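Local coordinates for S12 family peptidase (Streptomyces sp. 82F2, PDB 3WWX), which probably hydrolyses amide bonds of substrates with D-configured residues, as a D-stereospecific amidohydrolase of the beta-lactamase-like S12 serine peptidase family, at residues 162-165 with 166-170; 94-97 with 98-102; 52-55 with 56-60. All coordinates share one frame; numbering follows the deposited sequence.

Contact 1 (162-165 with 166-170)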
ATOM      1  N   ASN A 162      -4.833  10.469   4.072  1.00  9.45           N
ATOM      2  CA  ASN A 162      -4.598   9.992   5.428  1.00  9.87           C
ATOM      3  C   ASN A 162      -3.165   9.581   5.640  1.00  9.98           C
ATOM      4  O   ASN A 162      -2.610   9.865   6.704  1.00 10.12           O
ATOM      5  CB  ASN A 162      -5.501   8.820   5.753  1.00  9.41           C
ATOM      6  CG  ASN A 162      -6.915   9.254   6.048  1.00 10.78           C
ATOM      7  OD1 ASN A 162      -7.127  10.336   6.599  1.00 11.34           O
ATOM      8  ND2 ASN A 162      -7.879   8.425   5.708  1.00 10.39           N
ATOM      9  N   PHE A 163      -2.555   8.934   4.648  1.00  9.59           N
ATOM     10  CA  PHE A 163      -1.188   8.445   4.817  1.00  9.71           C
ATOM     11  C   PHE A 163      -0.129   9.455   4.433  1.00 10.06           C
ATOM     12  O   PHE A 163       0.973   9.392   4.963  1.00  9.82           O
ATOM     13  CB  PHE A 163      -1.004   7.080   4.170  1.00 10.08           C
ATOM     14  CG  PHE A 163      -1.497   5.968   5.064  1.00  8.70           C
ATOM     15  CD1 PHE A 163      -2.861   5.775   5.261  1.00  9.35           C
ATOM     16  CD2 PHE A 163      -0.614   5.150   5.736  1.00 10.60           C
ATOM     17  CE1 PHE A 163      -3.331   4.809   6.119  1.00  9.97           C
ATOM     18  CE2 PHE A 163      -1.090   4.164   6.595  1.00 10.70           C
ATOM     19  CZ  PHE A 163      -2.449   3.991   6.782  1.00 10.63           C
ATOM     20  N   VAL A 164      -0.448  10.424   3.582  1.00  9.48           N
ATOM     21  CA  VAL A 164       0.433  11.577   3.440  1.00  8.67           C
ATOM     22  C   VAL A 164       0.531  12.345   4.774  1.00  8.47           C
ATOM     23  O   VAL A 164       1.634  12.697   5.210  1.00  9.40           O
ATOM     24  CB  VAL A 164      -0.015  12.474   2.277  1.00  8.88           C
ATOM     25  CG1 VAL A 164       0.846  13.721   2.189  1.00 10.33           C
ATOM     26  CG2 VAL A 164       0.058  11.685   0.978  1.00 10.75           C
ATOM     27  N   LEU A 165      -0.597  12.592   5.422  1.00  9.40           N
ATOM     28  CA  LEU A 165      -0.604  13.188   6.762  1.00  9.16           C
ATOM     29  C   LEU A 165       0.183  12.321   7.748  1.00 11.40           C
ATOM     30  O   LEU A 165       0.980  12.837   8.531  1.00 10.85           O
ATOM     31  CB  LEU A 165      -2.042  13.377   7.232  1.00 10.70           C
ATOM     32  CG  LEU A 165      -2.777  14.490   6.484  1.00 10.97           C
ATOM     33  CD1 LEU A 165      -4.247  14.394   6.692  1.00 11.00           C
ATOM     34  CD2 LEU A 165      -2.237  15.867   6.903  1.00 11.72           C
ATOM     35  N   ALA A 166      -0.009  11.003   7.710  1.00 10.14           N
ATOM     36  CA  ALA A 166       0.707  10.128   8.634  1.00 10.29           C
ATOM     37  C   ALA A 166       2.224  10.277   8.453  1.00 11.03           C
ATOM     38  O   ALA A 166       2.983  10.295   9.434  1.00 11.39           O
ATOM     39  CB  ALA A 166       0.273   8.701   8.432  1.00  9.56           C
ATOM     40  N   GLY A 167       2.691  10.379   7.213  1.00  9.90           N
ATOM     41  CA  GLY A 167       4.089  10.631   6.943  1.00 10.36           C
ATOM     42  C   GLY A 167       4.551  11.948   7.544  1.00 12.10           C
ATOM     43  O   GLY A 167       5.658  12.049   8.069  1.00 11.65           O
ATOM     44  N   MET A 168       3.720  12.970   7.437  1.00 11.76           N
ATOM     45  CA  MET A 168       4.062  14.269   8.008  1.00 13.18           C
ATOM     46  C   MET A 168       4.178  14.173   9.536  1.00 13.02           C
ATOM     47  O   MET A 168       5.047  14.836  10.135  1.00 13.97           O
ATOM     48  CB  MET A 168       3.028  15.316   7.591  1.00 11.86           C
ATOM     49  CG  MET A 168       3.110  15.632   6.122  1.00 12.07           C
ATOM     50  SD  MET A 168       1.693  16.565   5.492  1.00 17.04           S
ATOM     51  CE  MET A 168       1.928  18.102   6.324  1.00 22.54           C
ATOM     52  N   VAL A 169       3.348  13.349  10.159  1.00 12.20           N
ATOM     53  CA  VAL A 169       3.414  13.160  11.620  1.00 12.23           C
ATOM     54  C   VAL A 169       4.740  12.498  11.967  1.00 13.13           C
ATOM     55  O   VAL A 169       5.408  12.887  12.929  1.00 14.55           O
ATOM     56  CB  VAL A 169       2.235  12.337  12.145  1.00 11.61           C
ATOM     57  CG1 VAL A 169       2.417  11.990  13.622  1.00 13.18           C
ATOM     58  CG2 VAL A 169       0.928  13.068  11.921  1.00 12.93           C
ATOM     59  N   ILE A 170       5.141  11.497  11.186  1.00 11.94           N
ATOM     60  CA  ILE A 170       6.413  10.806  11.416  1.00 11.79           C
ATOM     61  C   ILE A 170       7.548  11.821  11.363  1.00 14.14           C
ATOM     62  O   ILE A 170       8.437  11.809  12.223  1.00 13.17           O
ATOM     63  CB  ILE A 170       6.668   9.678  10.397  1.00 12.01           C
ATOM     64  CG1 ILE A 170       5.694   8.522  10.610  1.00 11.69           C
ATOM     65  CG2 ILE A 170       8.110   9.162  10.511  1.00 11.83           C
ATOM     66  CD1 ILE A 170       5.693   7.487   9.439  1.00 12.64           C
TER
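Met168 meets both Val164 and Leu165 one turn back on helix 160-174, and the grip differs along its chain. Near the backbone it is close: CG lies beside the backbone N (chi1 -69°), which brings it up to the outer end of the Val164 carbonyl, 3.4 Å from Val164 O. Farther out the chain runs on extended (chi2 167°), and SD makes loose contacts with the apolar branches, 4.2 Å from Leu165 CD2 and 4.4 Å from Val164 CG1. This is the loose end of the contact, where Met168 is partly exposed and lies against Pro136 and Val140 of helix 136-144.

The backbone core of the turn is tight and buried. Ala166 CB sits 3.6 Å from Asn162 O, and its methyl packs on Leu63 of helix 55-68 and Leu102 of helix 98-102. Gly167 N donates to Phe163 O at 3.0 Å, while Val169 N reaches Leu165 O at 2.9 Å. Val169 CG2 brushes the same Leu165 oxygen at 3.4 Å.

At the start of the segment, the Asn162 amide hydrogen-bonds to Ser106 OG and His104 ND1. The chemistry is thus divided: main-chain bonds satisfy the polar backbone of the turn, and aliphatic side chains fasten its surface to the surrounding helices.

Contact 2 (94-97 with 98-102)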
ATOM      1  N   ARG A  94      -8.486  19.080  14.766  1.00 16.58           N
ATOM      2  CA  ARG A  94      -8.716  19.078  16.209  1.00 18.00           C
ATOM      3  C   ARG A  94      -9.626  17.920  16.614  1.00 19.45           C
ATOM      4  O   ARG A  94      -9.653  17.530  17.786  1.00 21.94           O
ATOM      5  CB  ARG A  94      -9.347  20.415  16.662  1.00 20.54           C
ATOM      6  CG  ARG A  94      -8.459  21.632  16.494  1.00 21.55           C
ATOM      7  CD  ARG A  94      -9.272  22.956  16.404  1.00 27.88           C
ATOM      8  NE  ARG A  94      -9.928  23.138  15.104  1.00 31.10           N
ATOM      9  CZ  ARG A  94     -10.220  24.324  14.555  1.00 35.28           C
ATOM     10  NH1 ARG A  94      -9.910  25.454  15.183  1.00 35.72           N
ATOM     11  NH2 ARG A  94     -10.821  24.387  13.366  1.00 30.32           N
ATOM     12  N   LYS A  95     -10.368  17.371  15.649  1.00 16.34           N
ATOM     13  CA  LYS A  95     -11.403  16.381  15.908  1.00 16.23           C
ATOM     14  C   LYS A  95     -11.058  15.016  15.309  1.00 16.48           C
ATOM     15  O   LYS A  95     -11.868  14.087  15.342  1.00 21.09           O
ATOM     16  CB  LYS A  95     -12.727  16.844  15.301  1.00 21.54           C
ATOM     17  CG  LYS A  95     -13.167  18.236  15.720  1.00 30.17           C
ATOM     18  CD  LYS A  95     -13.400  18.328  17.212  1.00 29.84           C
ATOM     19  CE  LYS A  95     -14.019  19.676  17.587  1.00 35.17           C
ATOM     20  NZ  LYS A  95     -13.148  20.831  17.206  1.00 36.88           N
ATOM     21  N   ILE A  96      -9.872  14.925  14.727  1.00 15.23           N
ATOM     22  CA  ILE A  96      -9.420  13.709  14.042  1.00 15.51           C
ATOM     23  C   ILE A  96      -8.151  13.237  14.718  1.00 15.09           C
ATOM     24  O   ILE A  96      -7.255  14.042  14.966  1.00 16.25           O
ATOM     25  CB  ILE A  96      -9.082  14.004  12.571  1.00 13.60           C
ATOM     26  CG1 ILE A  96     -10.327  14.435  11.794  1.00 13.87           C
ATOM     27  CG2 ILE A  96      -8.477  12.754  11.883  1.00 14.22           C
ATOM     28  CD1 ILE A  96     -10.015  15.091  10.459  1.00 14.78           C
ATOM     29  N   THR A  97      -8.052  11.937  15.012  1.00 13.77           N
ATOM     30  CA  THR A  97      -6.855  11.401  15.656  1.00 15.05           C
ATOM     31  C   THR A  97      -5.927  10.732  14.645  1.00 12.45           C
ATOM     32  O   THR A  97      -6.334  10.424  13.523  1.00 13.43           O
ATOM     33  CB  THR A  97      -7.203  10.358  16.723  1.00 17.39           C
ATOM     34  OG1 THR A  97      -7.753   9.194  16.103  1.00 15.55           O
ATOM     35  CG2 THR A  97      -8.238  10.921  17.693  1.00 17.47           C
ATOM     36  N   VAL A  98      -4.679  10.533  15.041  1.00 13.39           N
ATOM     37  CA  VAL A  98      -3.709   9.895  14.164  1.00 12.15           C
ATOM     38  C   VAL A  98      -4.192   8.472  13.849  1.00 13.01           C
ATOM     39  O   VAL A  98      -4.066   8.016  12.704  1.00 12.60           O
ATOM     40  CB  VAL A  98      -2.295   9.903  14.774  1.00 13.56           C
ATOM     41  CG1 VAL A  98      -1.307   9.185  13.890  1.00 14.85           C
ATOM     42  CG2 VAL A  98      -1.834  11.336  15.027  1.00 15.86           C
ATOM     43  N   ARG A  99      -4.793   7.790  14.824  1.00 12.64           N
ATOM     44  CA  ARG A  99      -5.343   6.448  14.593  1.00 11.49           C
ATOM     45  C   ARG A  99      -6.374   6.450  13.476  1.00 10.67           C
ATOM     46  O   ARG A  99      -6.408   5.544  12.652  1.00 12.26           O
ATOM     47  CB  ARG A  99      -5.977   5.891  15.872  1.00 12.76           C
ATOM     48  CG  ARG A  99      -6.388   4.413  15.785  1.00 14.60           C
ATOM     49  CD  ARG A  99      -7.101   3.915  17.077  1.00 13.85           C
ATOM     50  NE  ARG A  99      -6.280   4.202  18.249  1.00 14.74           N
ATOM     51  CZ  ARG A  99      -5.165   3.551  18.569  1.00 15.42           C
ATOM     52  NH1 ARG A  99      -4.748   2.513  17.839  1.00 13.62           N
ATOM     53  NH2 ARG A  99      -4.459   3.917  19.637  1.00 16.86           N
ATOM     54  N   GLN A 100      -7.223   7.475  13.443  1.00 12.85           N
ATOM     55  CA  GLN A 100      -8.252   7.571  12.423  1.00 12.10           C
ATOM     56  C   GLN A 100      -7.681   7.816  11.019  1.00 11.30           C
ATOM     57  O   GLN A 100      -8.293   7.411  10.036  1.00 12.00           O
ATOM     58  CB  GLN A 100      -9.268   8.658  12.806  1.00 13.96           C
ATOM     59  CG  GLN A 100     -10.100   8.284  14.012  1.00 13.27           C
ATOM     60  CD  GLN A 100     -10.960   9.427  14.506  1.00 16.97           C
ATOM     61  OE1 GLN A 100     -10.569  10.590  14.441  1.00 19.48           O
ATOM     62  NE2 GLN A 100     -12.143   9.090  15.004  1.00 18.60           N
ATOM     63  N   LEU A 101      -6.509   8.440  10.938  1.00 10.65           N
ATOM     64  CA  LEU A 101      -5.785   8.482   9.661  1.00 10.49           C
ATOM     65  C   LEU A 101      -5.445   7.070   9.235  1.00 12.29           C
ATOM     66  O   LEU A 101      -5.682   6.674   8.092  1.00 10.52           O
ATOM     67  CB  LEU A 101      -4.483   9.270   9.779  1.00 12.05           C
ATOM     68  CG  LEU A 101      -4.536  10.719  10.293  1.00 10.90           C
ATOM     69  CD1 LEU A 101      -3.146  11.301  10.329  1.00 12.05           C
ATOM     70  CD2 LEU A 101      -5.467  11.573   9.419  1.00 11.96           C
ATOM     71  N   LEU A 102      -4.908   6.285  10.161  1.00 10.86           N
ATOM     72  CA  LEU A 102      -4.324   4.998   9.799  1.00 10.60           C
ATOM     73  C   LEU A 102      -5.332   3.919   9.436  1.00 10.37           C
ATOM     74  O   LEU A 102      -4.990   2.987   8.706  1.00 10.39           O
ATOM     75  CB  LEU A 102      -3.406   4.505  10.916  1.00 11.06           C
ATOM     76  CG  LEU A 102      -2.216   5.394  11.215  1.00 10.49           C
ATOM     77  CD1 LEU A 102      -1.521   4.862  12.464  1.00 14.98           C
ATOM     78  CD2 LEU A 102      -1.247   5.493  10.047  1.00 13.77           C
TER
HETATM   79  O   HOH W   1     -12.153  11.768  16.683  1.00 32.13           O
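Gln100 folds its side chain back across that of Thr97, with CG 3.3 Å from Thr97 OG1 and the carboxamide reaching past it to the main chain. With CG beside its own backbone N (chi1 -68°) and the chain extended beyond, OE1 arrives 2.9 Å from Thr97 N and accepts the Thr97 N-H in a nearly straight bond (163°). The donor is tilted from the plane of the amide carbonyl. In return Thr97 OG1, held between its backbone N and carbonyl carbon, accepts from Gln100 N at 3.2 Å. These reciprocal bonds make a capping box with Thr97 as N-cap of helix 98-102. They satisfy a backbone N-H of the first turn and also fix the last loop residue before it.

A water bridges the outer side: it donates to Lys95 O at 2.7 Å and to Gln100 OE1, so this one amide oxygen is gripped from two sources. The first four-residue helical bond runs from Leu101 N to Thr97 O at 3.3 Å. On the buried flank, Ile96 CG2 and Leu101 CD2 meet at 4.1 Å, their side chains crossing at about a right angle.

Arg99 heads elsewhere, to salt bridges with Asp75 and Glu267. Leu101 packs on helices 78-81 and 160-174, Leu102 on helices 55-68 and 160-174, and the Leu102 backbone bonds to Gly286, between strands 282-283 and 288-291.

Contact 3 (52-55 with 56-60)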
ATOM      1  N   GLY A  52       2.941   0.451  -4.722  1.00  8.77           N
ATOM      2  CA  GLY A  52       1.806   1.313  -4.435  1.00  9.84           C
ATOM      3  C   GLY A  52       1.413   1.327  -2.971  1.00  8.95           C
ATOM      4  O   GLY A  52       2.266   1.428  -2.096  1.00  8.94           O
ATOM      5  N   SER A  53       0.110   1.192  -2.739  1.00  9.63           N
ATOM      6  CA  SER A  53      -0.546   1.303  -1.442  1.00  8.99           C
ATOM      7  C   SER A  53       0.009   0.395  -0.339  1.00  9.55           C
ATOM      8  O   SER A  53      -0.224   0.628   0.853  1.00 10.40           O
ATOM      9  CB  SER A  53      -2.029   0.972  -1.680  1.00 11.20           C
ATOM     10  OG  SER A  53      -2.435   1.386  -2.993  1.00 18.97           O
ATOM     11  N   ILE A  54       0.711  -0.671  -0.712  1.00  8.68           N
ATOM     12  CA  ILE A  54       1.407  -1.495   0.270  1.00  9.13           C
ATOM     13  C   ILE A  54       2.353  -0.657   1.144  1.00  8.86           C
ATOM     14  O   ILE A  54       2.616  -0.989   2.308  1.00  9.80           O
ATOM     15  CB  ILE A  54       2.105  -2.652  -0.454  1.00  7.46           C
ATOM     16  CG1 ILE A  54       1.089  -3.737  -0.801  1.00 10.05           C
ATOM     17  CG2 ILE A  54       3.266  -3.233   0.358  1.00 10.09           C
ATOM     18  CD1 ILE A  54       1.583  -4.712  -1.856  1.00 10.21           C
ATOM     19  N   THR A  55       2.833   0.456   0.596  1.00  8.30           N
ATOM     20  CA  THR A  55       3.650   1.396   1.357  1.00  8.77           C
ATOM     21  C   THR A  55       2.987   1.770   2.667  1.00  9.92           C
ATOM     22  O   THR A  55       3.659   1.984   3.684  1.00  9.63           O
ATOM     23  CB  THR A  55       3.879   2.675   0.539  1.00  7.65           C
ATOM     24  OG1 THR A  55       4.529   2.358  -0.704  1.00  8.63           O
ATOM     25  CG2 THR A  55       4.718   3.692   1.297  1.00  9.35           C
ATOM     26  N   LYS A  56       1.660   1.856   2.664  1.00  9.54           N
ATOM     27  CA  LYS A  56       0.925   2.234   3.860  1.00  7.49           C
ATOM     28  C   LYS A  56       1.257   1.350   5.058  1.00  9.57           C
ATOM     29  O   LYS A  56       1.256   1.825   6.184  1.00  9.37           O
ATOM     30  CB  LYS A  56      -0.572   2.196   3.607  1.00  9.22           C
ATOM     31  CG  LYS A  56      -1.060   3.288   2.681  1.00  8.55           C
ATOM     32  CD  LYS A  56      -2.581   3.338   2.633  1.00  9.83           C
ATOM     33  CE  LYS A  56      -3.089   4.490   1.780  1.00  9.14           C
ATOM     34  NZ  LYS A  56      -2.777   4.332   0.351  1.00 10.88           N
ATOM     35  N   THR A  57       1.492   0.058   4.845  1.00  9.17           N
ATOM     36  CA  THR A  57       1.797  -0.804   5.979  1.00  8.31           C
ATOM     37  C   THR A  57       3.129  -0.405   6.613  1.00  9.96           C
ATOM     38  O   THR A  57       3.281  -0.451   7.841  1.00  9.77           O
ATOM     39  CB  THR A  57       1.838  -2.269   5.562  1.00  8.63           C
ATOM     40  OG1 THR A  57       0.671  -2.588   4.807  1.00  9.41           O
ATOM     41  CG2 THR A  57       1.908  -3.153   6.791  1.00 10.33           C
ATOM     42  N   PHE A  58       4.094  -0.007   5.783  1.00  9.12           N
ATOM     43  CA  PHE A  58       5.377   0.470   6.295  1.00  8.86           C
ATOM     44  C   PHE A  58       5.184   1.750   7.111  1.00 10.53           C
ATOM     45  O   PHE A  58       5.703   1.894   8.213  1.00 10.51           O
ATOM     46  CB  PHE A  58       6.365   0.709   5.155  1.00  9.43           C
ATOM     47  CG  PHE A  58       6.820  -0.555   4.470  1.00  9.38           C
ATOM     48  CD1 PHE A  58       6.067  -1.107   3.442  1.00 10.28           C
ATOM     49  CD2 PHE A  58       7.993  -1.184   4.834  1.00  9.46           C
ATOM     50  CE1 PHE A  58       6.470  -2.268   2.788  1.00  9.96           C
ATOM     51  CE2 PHE A  58       8.393  -2.365   4.182  1.00  9.62           C
ATOM     52  CZ  PHE A  58       7.643  -2.890   3.161  1.00 10.29           C
ATOM     53  N   THR A  59       4.433   2.693   6.570  1.00  9.30           N
ATOM     54  CA  THR A  59       4.151   3.935   7.267  1.00  9.65           C
ATOM     55  C   THR A  59       3.485   3.705   8.622  1.00 11.16           C
ATOM     56  O   THR A  59       3.904   4.290   9.645  1.00 11.04           O
ATOM     57  CB  THR A  59       3.278   4.818   6.358  1.00  9.26           C
ATOM     58  OG1 THR A  59       4.004   5.049   5.147  1.00  9.88           O
ATOM     59  CG2 THR A  59       2.911   6.135   7.014  1.00 10.49           C
ATOM     60  N   ALA A  60       2.467   2.840   8.651  1.00 10.24           N
ATOM     61  CA  ALA A  60       1.780   2.518   9.911  1.00  9.03           C
ATOM     62  C   ALA A  60       2.709   1.843  10.906  1.00 10.91           C
ATOM     63  O   ALA A  60       2.645   2.126  12.102  1.00 11.00           O
ATOM     64  CB  ALA A  60       0.567   1.654   9.659  1.00 10.12           C
TER
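Lys56 doubles back over Ser53. Its N donates to Ser53 O at 2.9 Å, approaching from above the carbonyl plane, and its CG lies 3.3 Å from that same oxygen. The chain runs straight until chi4 (67°), where a bend carries NZ back beside the serine. The amine is held by three oxygens from other parts of the chain: Tyr158 OH, Asn160 OD1 and Ala237 O.

Thr57 repeats the three-residue step, its N bonding to Ile54 O at 3.0 Å, again from above the plane.

Phe58 presents the edge of its ring to two backbone oxygens, with CD1 3.6 Å from Ile54 O and Thr55 O lying in the ring plane. The ring runs side by side with Ile54, whose CG2 touches CE1 at 4.1 Å, and it stacks on Phe250 of helix 244-255.

Thr59 brings in the four-residue step: its N meets Thr55 O at 3.1 Å in a straight bond (166°). Thr55 itself is tied back to the bend before it, since Gly52 O accepts from both its N and its OG1, the latter at 2.8 Å and in the carbonyl plane. Ala60 continues the helix, its N bonding to Lys56 O.

Ser53-Ile54-Thr55-Lys56 fits the SxxK motif of the S12 family and the serine beta-lactamases. There the serine, at the start of the helix, is the nucleophile and the lysine one turn on points back to it. Consistent with this role, Ser53 OG bonds to Gly304 N, and Gly304 also lines the pocket of the bound octane 1,8-diamine, which lies about 7 Å from the Ser53 side chain.

Contact 3 lies deepest, its centre about 4 Å from that of the chain; contact 1, also buried, and contact 2, only partly buried and nearest the surface, are centred about 14 and 19 Å out. Contact 1 lies within helix 160-174, whereas contacts 2 and 3 are at the starts of helices 98-102 and 55-68. Contact 1 joins them: Phe163 rests on the backbone of Leu101 and Leu102 and on that of Lys56. Contacts 2 and 3 barely meet, through Leu102 and Ala60. Chemistry follows place: contact 2 relies on a side-chain cap and a water; contact 1 is mostly apolar, with Asn162 its polar side chain; contact 3 gathers hydroxyls and a lysine, most of whose polar partners come from elsewhere.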